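Local coordinates for protein monovalent Na+/H+ antiporter subunit D (Dietzia sp. DQ12-45-1b, PDB 7D3U) that forms a membrane subunit of the multisubunit Mrp sodium/proton antiporter and probably contributes to ion translocation, being related to the antiporter-like subunits of respiratory complex I, at residues A101-K106 / M147-S152; A222-H227 / F279-L284; I285-A290 / A301-S306. All blocks are in the same frame, centred on the assembly; numbering follows the deposited sequence.

In the fold
Along the chain the three contacts follow in series, none enclosing or crossing another. Interaction 1 closes a loop holding helices 109-125 and 129-146, bringing the end of helix 80-101 against the connection between helices 129-146 and 157-187. Interaction 2 spans helices 228-231, 239-245 and 249-263, setting the connection 222-227 after helix 204-221 against helix 272-292. Interaction 3 closes the shortest loop, a hairpin of helices 272-292 and 296-316. Interactions 2 and 3 share helix 272-292 and touch, their centres about 8 Å apart, with Val224 against Ile285 and Thr282 against Val305. Interaction 1 lies apart, its centre about 32 Å from that of interaction 2 and about 27 Å from that of interaction 3.

Interaction 1 of 3, residues A101-K106 / M147-S152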
loop_
_atom_site.group_PDB
_atom_site.type_symbol
_atom_site.label_atom_id
_atom_site.label_comp_id
_atom_site.label_asym_id
_atom_site.label_seq_id
_atom_site.Cartn_x
_atom_site.Cartn_y
_atom_site.Cartn_z
ATOM N N ALA A 101 -16.294 8.546 12.802
ATOM C CA ALA A 101 -15.889 7.264 13.367
ATOM C C ALA A 101 -15.387 7.419 14.795
ATOM O O ALA A 101 -15.762 6.646 15.683
ATOM C CB ALA A 101 -14.815 6.621 12.490
ATOM N N GLY A 102 -14.546 8.418 15.039
ATOM C CA GLY A 102 -13.925 8.570 16.338
ATOM C C GLY A 102 -12.510 9.090 16.242
ATOM O O GLY A 102 -11.959 9.595 17.223
ATOM N N GLU A 103 -11.908 8.974 15.063
ATOM C CA GLU A 103 -10.640 9.634 14.795
ATOM C C GLU A 103 -10.916 11.110 14.526
ATOM O O GLU A 103 -12.028 11.603 14.734
ATOM C CB GLU A 103 -9.915 8.955 13.637
ATOM C CG GLU A 103 -9.497 7.526 13.919
ATOM C CD GLU A 103 -10.452 6.513 13.326
ATOM O OE1 GLU A 103 -11.284 6.903 12.482
ATOM O OE2 GLU A 103 -10.371 5.326 13.702
ATOM N N ALA A 104 -9.892 11.848 14.105
ATOM C CA ALA A 104 -9.944 13.276 13.811
ATOM C C ALA A 104 -10.195 14.105 15.059
ATOM O O ALA A 104 -10.175 15.338 14.984
ATOM C CB ALA A 104 -10.994 13.630 12.749
ATOM N N TYR A 105 -10.432 13.470 16.204
ATOM C CA TYR A 105 -10.413 14.135 17.492
ATOM C C TYR A 105 -9.158 13.815 18.282
ATOM O O TYR A 105 -8.829 14.551 19.216
ATOM C CB TYR A 105 -11.644 13.741 18.318
ATOM C CG TYR A 105 -12.956 14.172 17.709
ATOM C CD1 TYR A 105 -13.382 15.489 17.793
ATOM C CD2 TYR A 105 -13.768 13.263 17.049
ATOM C CE1 TYR A 105 -14.581 15.887 17.240
ATOM C CE2 TYR A 105 -14.968 13.652 16.491
ATOM C CZ TYR A 105 -15.368 14.965 16.589
ATOM O OH TYR A 105 -16.563 15.358 16.035
ATOM N N LYS A 106 -8.456 12.743 17.927
ATOM C CA LYS A 106 -7.153 12.470 18.502
ATOM C C LYS A 106 -6.174 13.571 18.111
ATOM O O LYS A 106 -6.408 14.348 17.183
ATOM C CB LYS A 106 -6.635 11.112 18.032
ATOM C CG LYS A 106 -7.620 9.976 18.231
ATOM C CD LYS A 106 -7.814 9.663 19.701
ATOM C CE LYS A 106 -9.000 8.745 19.917
ATOM N NZ LYS A 106 -10.251 9.506 20.161
ATOM N N MET A 147 -0.978 5.681 11.276
ATOM C CA MET A 147 -1.167 4.272 11.591
ATOM C C MET A 147 -1.294 4.020 13.086
ATOM O O MET A 147 -1.730 2.933 13.477
ATOM C CB MET A 147 -0.015 3.445 11.023
ATOM C CG MET A 147 0.071 3.478 9.511
ATOM S SD MET A 147 1.369 2.414 8.865
ATOM C CE MET A 147 0.745 0.810 9.349
ATOM N N MET A 148 -0.923 4.988 13.922
ATOM C CA MET A 148 -1.105 4.875 15.361
ATOM C C MET A 148 -2.393 5.520 15.850
ATOM O O MET A 148 -2.852 5.193 16.948
ATOM C CB MET A 148 0.082 5.505 16.099
ATOM C CG MET A 148 1.421 4.859 15.791
ATOM S SD MET A 148 1.830 3.512 16.913
ATOM C CE MET A 148 1.281 2.104 15.956
ATOM N N ILE A 149 -2.977 6.425 15.067
ATOM C CA ILE A 149 -4.247 7.038 15.435
ATOM C C ILE A 149 -5.344 5.989 15.333
ATOM O O ILE A 149 -5.612 5.452 14.252
ATOM C CB ILE A 149 -4.553 8.246 14.543
ATOM C CG1 ILE A 149 -3.505 9.337 14.742
ATOM C CG2 ILE A 149 -5.937 8.782 14.842
ATOM C CD1 ILE A 149 -3.497 9.914 16.127
ATOM N N THR A 150 -5.986 5.693 16.458
ATOM C CA THR A 150 -7.054 4.709 16.502
ATOM C C THR A 150 -8.294 5.338 17.121
ATOM O O THR A 150 -8.229 6.390 17.761
ATOM C CB THR A 150 -6.639 3.466 17.296
ATOM O OG1 THR A 150 -5.510 2.856 16.661
ATOM C CG2 THR A 150 -7.773 2.460 17.335
ATOM N N ARG A 151 -9.434 4.676 16.913
ATOM C CA ARG A 151 -10.693 5.168 17.461
ATOM C C ARG A 151 -10.648 5.258 18.980
ATOM O O ARG A 151 -11.273 6.147 19.568
ATOM C CB ARG A 151 -11.839 4.265 17.006
ATOM C CG ARG A 151 -13.153 4.481 17.735
ATOM C CD ARG A 151 -14.241 3.556 17.211
ATOM N NE ARG A 151 -14.006 2.160 17.565
ATOM C CZ ARG A 151 -13.448 1.266 16.755
ATOM N NH1 ARG A 151 -13.274 0.017 17.162
ATOM N NH2 ARG A 151 -13.063 1.619 15.538
ATOM N N SER A 152 -9.905 4.366 19.631
ATOM C CA SER A 152 -9.814 4.345 21.083
ATOM C C SER A 152 -8.592 5.070 21.621
ATOM O O SER A 152 -8.419 5.131 22.842
ATOM C CB SER A 152 -9.801 2.903 21.590
ATOM O OG SER A 152 -8.708 2.189 21.042
#
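Two loop segments run past one another here, closest at Gly102 and Arg151, whose CA atoms are 4.8 Å apart, and wider at Lys106 and Ile149, at 6.9 Å between CA atoms. Gly102, the first residue beyond helix 80-101, has a positive phi. Lys106 carries much of the contact. Its CG stands beside the backbone N, and a bend at chi2 (-69°) and another at chi4 fold the chain over the other loop, so that CB lies 3.9 Å from Ile149 CD1 and CE is 3.3 Å from Thr150 O. Its NZ makes a weak hydrogen bond to Gly102 O (3.4 Å) and a salt bridge to Asp458. Glu103 slides past Ile149 in the opposite direction, its CG 3.9 Å from Ile149 CG2. The carboxylate is bonded through OE2 to Ser238. It also comes near the amide of Arg151, but at too poor an angle to count as a bond. Arg151 starts with CG anti to the backbone N (chi1 168°), places CD 3.8 Å from Ala101 O, and holds its guanidinium plane 73° from the carboxylate. Ile149 also packs against Leu758 of the neighbouring subunit A. The contact is mostly made by aliphatic stems against apolar side chains and backbone carbonyls, while Glu103 and Lys106 find their strongest polar partners, Ser238 and Asp458, in other parts of the chain; the carbonyl oxygens beside the lysine, together with Asp458, would probably help stabilise its positive charge.

Interaction 2 of 3, residues A222-H227 / F279-L284; sequences AVVPVH and FSATML. With LMT (dodecyl-beta-D-maltoside), chain M.
This is a loop-to-helix contact within the membrane domain, in which residues 222-227, the connection between helices 204-221 and 228-231, lie against one side of helix 272-292. Ala222 ends the first helix in a Schellman motif, and His227 occupies the N-cap position of the next. The single hydrogen bond between the segments runs from Val224 N to Thr282 OG1, 2.9 Å long and bent to 136° at the hydrogen. OG1 stands beside its own backbone N (chi1 -53°) and also bonds to Val278 O, so the hydroxyl bridges a carbonyl of its own helix and an amide of the loop. An alanine at Thr282 would remove OG1 and would probably leave the amide of Val224 without this partner and loosen the loop against the helix. Val224 leans over the helix surface, its CG1 3.6 Å from Ala281 CB. Val223 crosses Phe279 obliquely, with CG1 at the ring edge, 4.0 Å from CE1. The tail of a dodecyl maltoside ends at the loop, its C12 being 3.6 Å from both Val223 CG2 and Pro225 CG, and Pro225 also packs on Val576 of subunit A. The break between helices 204-221 and 228-231, here packed and hydrogen-bonded against a neighbouring helix, is consistent with the interrupted transmembrane helix known from the antiporter-like subunits of complex I.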
loop_
_atom_site.group_PDB
_atom_site.type_symbol
_atom_site.label_atom_id
_atom_site.label_comp_id
_atom_site.label_asym_id
_atom_site.label_seq_id
_atom_site.Cartn_x
_atom_site.Cartn_y
_atom_site.Cartn_z
ATOM N N ALA A 222 2.900 -2.696 -4.708
ATOM C CA ALA A 222 2.538 -4.062 -4.334
ATOM C C ALA A 222 2.121 -4.890 -5.552
ATOM O O ALA A 222 0.982 -5.341 -5.674
ATOM C CB ALA A 222 1.444 -4.066 -3.263
ATOM N N VAL A 223 3.074 -5.078 -6.463
ATOM C CA VAL A 223 2.913 -6.013 -7.572
ATOM C C VAL A 223 3.168 -7.420 -7.045
ATOM O O VAL A 223 3.563 -7.589 -5.888
ATOM C CB VAL A 223 3.846 -5.664 -8.742
ATOM C CG1 VAL A 223 3.549 -4.263 -9.239
ATOM C CG2 VAL A 223 5.283 -5.760 -8.298
ATOM N N VAL A 224 2.931 -8.439 -7.879
ATOM C CA VAL A 224 2.817 -9.807 -7.362
ATOM C C VAL A 224 4.050 -10.382 -6.674
ATOM O O VAL A 224 3.885 -11.209 -5.760
ATOM C CB VAL A 224 2.362 -10.767 -8.484
ATOM C CG1 VAL A 224 3.302 -10.766 -9.669
ATOM C CG2 VAL A 224 2.228 -12.169 -7.930
ATOM N N PRO A 225 5.291 -10.020 -7.035
ATOM C CA PRO A 225 6.420 -10.688 -6.370
ATOM C C PRO A 225 6.606 -10.070 -4.997
ATOM O O PRO A 225 7.039 -10.768 -4.073
ATOM C CB PRO A 225 7.626 -10.421 -7.281
ATOM C CG PRO A 225 7.055 -9.953 -8.572
ATOM C CD PRO A 225 5.801 -9.252 -8.195
ATOM N N VAL A 226 6.279 -8.795 -4.832
ATOM C CA VAL A 226 6.352 -8.119 -3.541
ATOM C C VAL A 226 4.964 -7.557 -3.254
ATOM O O VAL A 226 4.639 -6.415 -3.588
ATOM C CB VAL A 226 7.430 -7.033 -3.523
ATOM C CG1 VAL A 226 8.787 -7.678 -3.478
ATOM C CG2 VAL A 226 7.348 -6.176 -4.777
ATOM N N HIS A 227 4.127 -8.359 -2.600
ATOM C CA HIS A 227 2.760 -7.961 -2.291
ATOM C C HIS A 227 2.325 -8.286 -0.875
ATOM O O HIS A 227 1.395 -7.640 -0.378
ATOM C CB HIS A 227 1.775 -8.624 -3.261
ATOM C CG HIS A 227 1.790 -10.119 -3.204
ATOM N ND1 HIS A 227 1.166 -10.834 -2.205
ATOM C CD2 HIS A 227 2.356 -11.036 -4.024
ATOM C CE1 HIS A 227 1.347 -12.127 -2.411
ATOM N NE2 HIS A 227 2.065 -12.276 -3.509
ATOM N N PHE A 279 2.077 -8.111 -14.359
ATOM C CA PHE A 279 0.799 -7.546 -13.952
ATOM C C PHE A 279 -0.344 -8.541 -14.103
ATOM O O PHE A 279 -1.297 -8.496 -13.319
ATOM C CB PHE A 279 0.528 -6.266 -14.739
ATOM C CG PHE A 279 1.598 -5.225 -14.570
ATOM C CD1 PHE A 279 2.335 -5.156 -13.401
ATOM C CD2 PHE A 279 1.873 -4.319 -15.577
ATOM C CE1 PHE A 279 3.321 -4.208 -13.241
ATOM C CE2 PHE A 279 2.859 -3.367 -15.421
ATOM C CZ PHE A 279 3.581 -3.312 -14.252
ATOM N N SER A 280 -0.267 -9.465 -15.064
ATOM C CA SER A 280 -1.257 -10.534 -15.108
ATOM C C SER A 280 -1.089 -11.479 -13.925
ATOM O O SER A 280 -2.080 -11.905 -13.314
ATOM C CB SER A 280 -1.150 -11.296 -16.428
ATOM O OG SER A 280 0.195 -11.379 -16.861
ATOM N N ALA A 281 0.157 -11.806 -13.576
ATOM C CA ALA A 281 0.394 -12.586 -12.370
ATOM C C ALA A 281 -0.125 -11.864 -11.136
ATOM O O ALA A 281 -0.615 -12.506 -10.205
ATOM C CB ALA A 281 1.882 -12.894 -12.225
ATOM N N THR A 282 -0.035 -10.534 -11.114
ATOM C CA THR A 282 -0.600 -9.775 -10.003
ATOM C C THR A 282 -2.115 -9.907 -9.966
ATOM O O THR A 282 -2.693 -10.240 -8.926
ATOM C CB THR A 282 -0.195 -8.306 -10.105
ATOM O OG1 THR A 282 1.228 -8.211 -10.230
ATOM C CG2 THR A 282 -0.631 -7.557 -8.865
ATOM N N MET A 283 -2.774 -9.643 -11.098
ATOM C CA MET A 283 -4.225 -9.789 -11.172
ATOM C C MET A 283 -4.670 -11.159 -10.687
ATOM O O MET A 283 -5.719 -11.289 -10.047
ATOM C CB MET A 283 -4.707 -9.561 -12.604
ATOM C CG MET A 283 -4.532 -8.149 -13.107
ATOM S SD MET A 283 -5.363 -7.890 -14.681
ATOM C CE MET A 283 -4.656 -9.219 -15.644
ATOM N N LEU A 284 -3.879 -12.193 -10.974
ATOM C CA LEU A 284 -4.270 -13.541 -10.577
ATOM C C LEU A 284 -4.011 -13.793 -9.094
ATOM O O LEU A 284 -4.918 -14.200 -8.357
ATOM C CB LEU A 284 -3.530 -14.568 -11.432
ATOM C CG LEU A 284 -3.957 -16.021 -11.245
ATOM C CD1 LEU A 284 -5.451 -16.160 -11.465
ATOM C CD2 LEU A 284 -3.185 -16.922 -12.190
HETATM C C1 LMT M . 16.001 -13.216 -19.183
HETATM C C2 LMT M . 14.774 -12.606 -18.575
HETATM C C3 LMT M . 14.842 -12.284 -17.119
HETATM C C4 LMT M . 13.456 -11.895 -16.683
HETATM C C5 LMT M . 13.480 -11.370 -15.289
HETATM C C6 LMT M . 12.112 -11.076 -14.777
HETATM C C7 LMT M . 12.215 -10.370 -13.460
HETATM C C8 LMT M . 10.871 -9.868 -13.069
HETATM C C9 LMT M . 10.918 -8.800 -12.031
HETATM C C10 LMT M . 9.519 -8.564 -11.539
HETATM C C11 LMT M . 9.390 -7.200 -10.941
HETATM C C12 LMT M . 8.071 -6.992 -10.283
#

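Interaction 3 of 3, residues I285-A290 / A301-S306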
loop_
_atom_site.group_PDB
_atom_site.type_symbol
_atom_site.label_atom_id
_atom_site.label_comp_id
_atom_site.label_asym_id
_atom_site.label_seq_id
_atom_site.Cartn_x
_atom_site.Cartn_y
_atom_site.Cartn_z
ATOM N N ILE A 285 -2.779 -13.551 -8.640
ATOM C CA ILE A 285 -2.384 -13.929 -7.288
ATOM C C ILE A 285 -3.096 -13.072 -6.249
ATOM O O ILE A 285 -3.472 -13.564 -5.180
ATOM C CB ILE A 285 -0.855 -13.845 -7.143
ATOM C CG1 ILE A 285 -0.177 -14.821 -8.106
ATOM C CG2 ILE A 285 -0.431 -14.135 -5.720
ATOM C CD1 ILE A 285 -0.625 -16.251 -7.943
ATOM N N GLY A 286 -3.282 -11.780 -6.530
ATOM C CA GLY A 286 -3.996 -10.935 -5.589
ATOM C C GLY A 286 -5.419 -11.399 -5.359
ATOM O O GLY A 286 -5.874 -11.510 -4.219
ATOM N N VAL A 287 -6.138 -11.704 -6.442
ATOM C CA VAL A 287 -7.520 -12.140 -6.284
ATOM C C VAL A 287 -7.583 -13.536 -5.679
ATOM O O VAL A 287 -8.538 -13.863 -4.962
ATOM C CB VAL A 287 -8.270 -12.059 -7.626
ATOM C CG1 VAL A 287 -8.038 -13.303 -8.461
ATOM C CG2 VAL A 287 -9.749 -11.866 -7.377
ATOM N N LEU A 288 -6.570 -14.372 -5.921
ATOM C CA LEU A 288 -6.531 -15.669 -5.255
ATOM C C LEU A 288 -6.380 -15.495 -3.750
ATOM O O LEU A 288 -7.180 -16.022 -2.967
ATOM C CB LEU A 288 -5.397 -16.520 -5.824
ATOM C CG LEU A 288 -5.714 -17.203 -7.154
ATOM C CD1 LEU A 288 -4.566 -18.090 -7.596
ATOM C CD2 LEU A 288 -6.998 -18.001 -7.045
ATOM N N GLY A 289 -5.368 -14.741 -3.328
ATOM C CA GLY A 289 -5.231 -14.425 -1.919
ATOM C C GLY A 289 -6.478 -13.800 -1.329
ATOM O O GLY A 289 -6.798 -14.027 -0.160
ATOM N N ALA A 290 -7.204 -13.014 -2.125
ATOM C CA ALA A 290 -8.447 -12.417 -1.650
ATOM C C ALA A 290 -9.491 -13.484 -1.355
ATOM O O ALA A 290 -10.027 -13.555 -0.243
ATOM C CB ALA A 290 -8.972 -11.415 -2.677
ATOM N N ALA A 301 -7.587 -5.904 0.955
ATOM C CA ALA A 301 -6.175 -5.643 0.687
ATOM C C ALA A 301 -5.689 -6.445 -0.516
ATOM O O ALA A 301 -5.069 -5.898 -1.440
ATOM C CB ALA A 301 -5.341 -5.962 1.924
ATOM N N PHE A 302 -5.953 -7.752 -0.521
ATOM C CA PHE A 302 -5.595 -8.564 -1.677
ATOM C C PHE A 302 -6.359 -8.129 -2.919
ATOM O O PHE A 302 -5.827 -8.196 -4.035
ATOM C CB PHE A 302 -5.856 -10.036 -1.379
ATOM C CG PHE A 302 -4.679 -10.757 -0.797
ATOM C CD1 PHE A 302 -3.533 -10.954 -1.544
ATOM C CD2 PHE A 302 -4.724 -11.249 0.493
ATOM C CE1 PHE A 302 -2.452 -11.619 -1.011
ATOM C CE2 PHE A 302 -3.647 -11.917 1.029
ATOM C CZ PHE A 302 -2.510 -12.102 0.276
ATOM N N HIS A 303 -7.602 -7.671 -2.752
ATOM C CA HIS A 303 -8.332 -7.139 -3.898
ATOM C C HIS A 303 -7.679 -5.872 -4.425
ATOM O O HIS A 303 -7.666 -5.633 -5.635
ATOM C CB HIS A 303 -9.786 -6.875 -3.527
ATOM C CG HIS A 303 -10.686 -8.041 -3.769
ATOM N ND1 HIS A 303 -11.837 -8.257 -3.046
ATOM C CD2 HIS A 303 -10.598 -9.062 -4.654
ATOM C CE1 HIS A 303 -12.423 -9.359 -3.477
ATOM N NE2 HIS A 303 -11.692 -9.867 -4.451
ATOM N N MET A 304 -7.137 -5.046 -3.532
ATOM C CA MET A 304 -6.396 -3.870 -3.966
ATOM C C MET A 304 -5.146 -4.274 -4.731
ATOM O O MET A 304 -4.779 -3.628 -5.715
ATOM C CB MET A 304 -6.033 -3.007 -2.762
ATOM C CG MET A 304 -5.505 -1.637 -3.123
ATOM S SD MET A 304 -5.635 -0.501 -1.738
ATOM C CE MET A 304 -5.042 -1.551 -0.419
ATOM N N VAL A 305 -4.484 -5.346 -4.296
ATOM C CA VAL A 305 -3.329 -5.854 -5.038
ATOM C C VAL A 305 -3.746 -6.279 -6.443
ATOM O O VAL A 305 -3.084 -5.951 -7.440
ATOM C CB VAL A 305 -2.666 -7.014 -4.274
ATOM C CG1 VAL A 305 -1.664 -7.725 -5.162
ATOM C CG2 VAL A 305 -1.991 -6.504 -3.018
ATOM N N SER A 306 -4.858 -7.009 -6.544
ATOM C CA SER A 306 -5.313 -7.480 -7.851
ATOM C C SER A 306 -5.722 -6.321 -8.751
ATOM O O SER A 306 -5.424 -6.320 -9.949
ATOM C CB SER A 306 -6.472 -8.460 -7.682
ATOM O OG SER A 306 -7.704 -7.772 -7.576
#
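Helix segments 285-290 and 301-306 run antiparallel, 164° between their directions and only 7.1 Å apart at the axes. They form a tight helical hairpin in which Gly286 and Ala290 make a small-xxx-small (GxxxA) pattern, with Gly289 adding to the flat surface. Lacking side chains, the glycines let the second helix approach closely: Gly286 CA meets Val305 CG1 at 4.0 Å. Phe302 lies across this surface, its ring face covering Gly289. The CA of Gly289 sits 3.8 Å from the ring centroid and 8° off the normal, a CH-pi contact almost directly over the centre, while Ala290 CB packs 3.6 Å from Phe302 CB. His303 starts away from helix segment 285-290 but swings its ring back, so that Ala290 CB stands over one face, 3.7 Å from the centroid and displaced toward the rim. Val287 CG2 meets the same ring at its edge, in the plane. Beyond the pair, His303 touches Lys337 and Ser421 of two other helices, and Phe302 packs on Thr561 of subunit A. At the other end of the contact Ser306 CB faces Val287 N, and its OG donates a 2.9 Å hydrogen bond to a lone pair of His303 O, in the plane of that carbonyl.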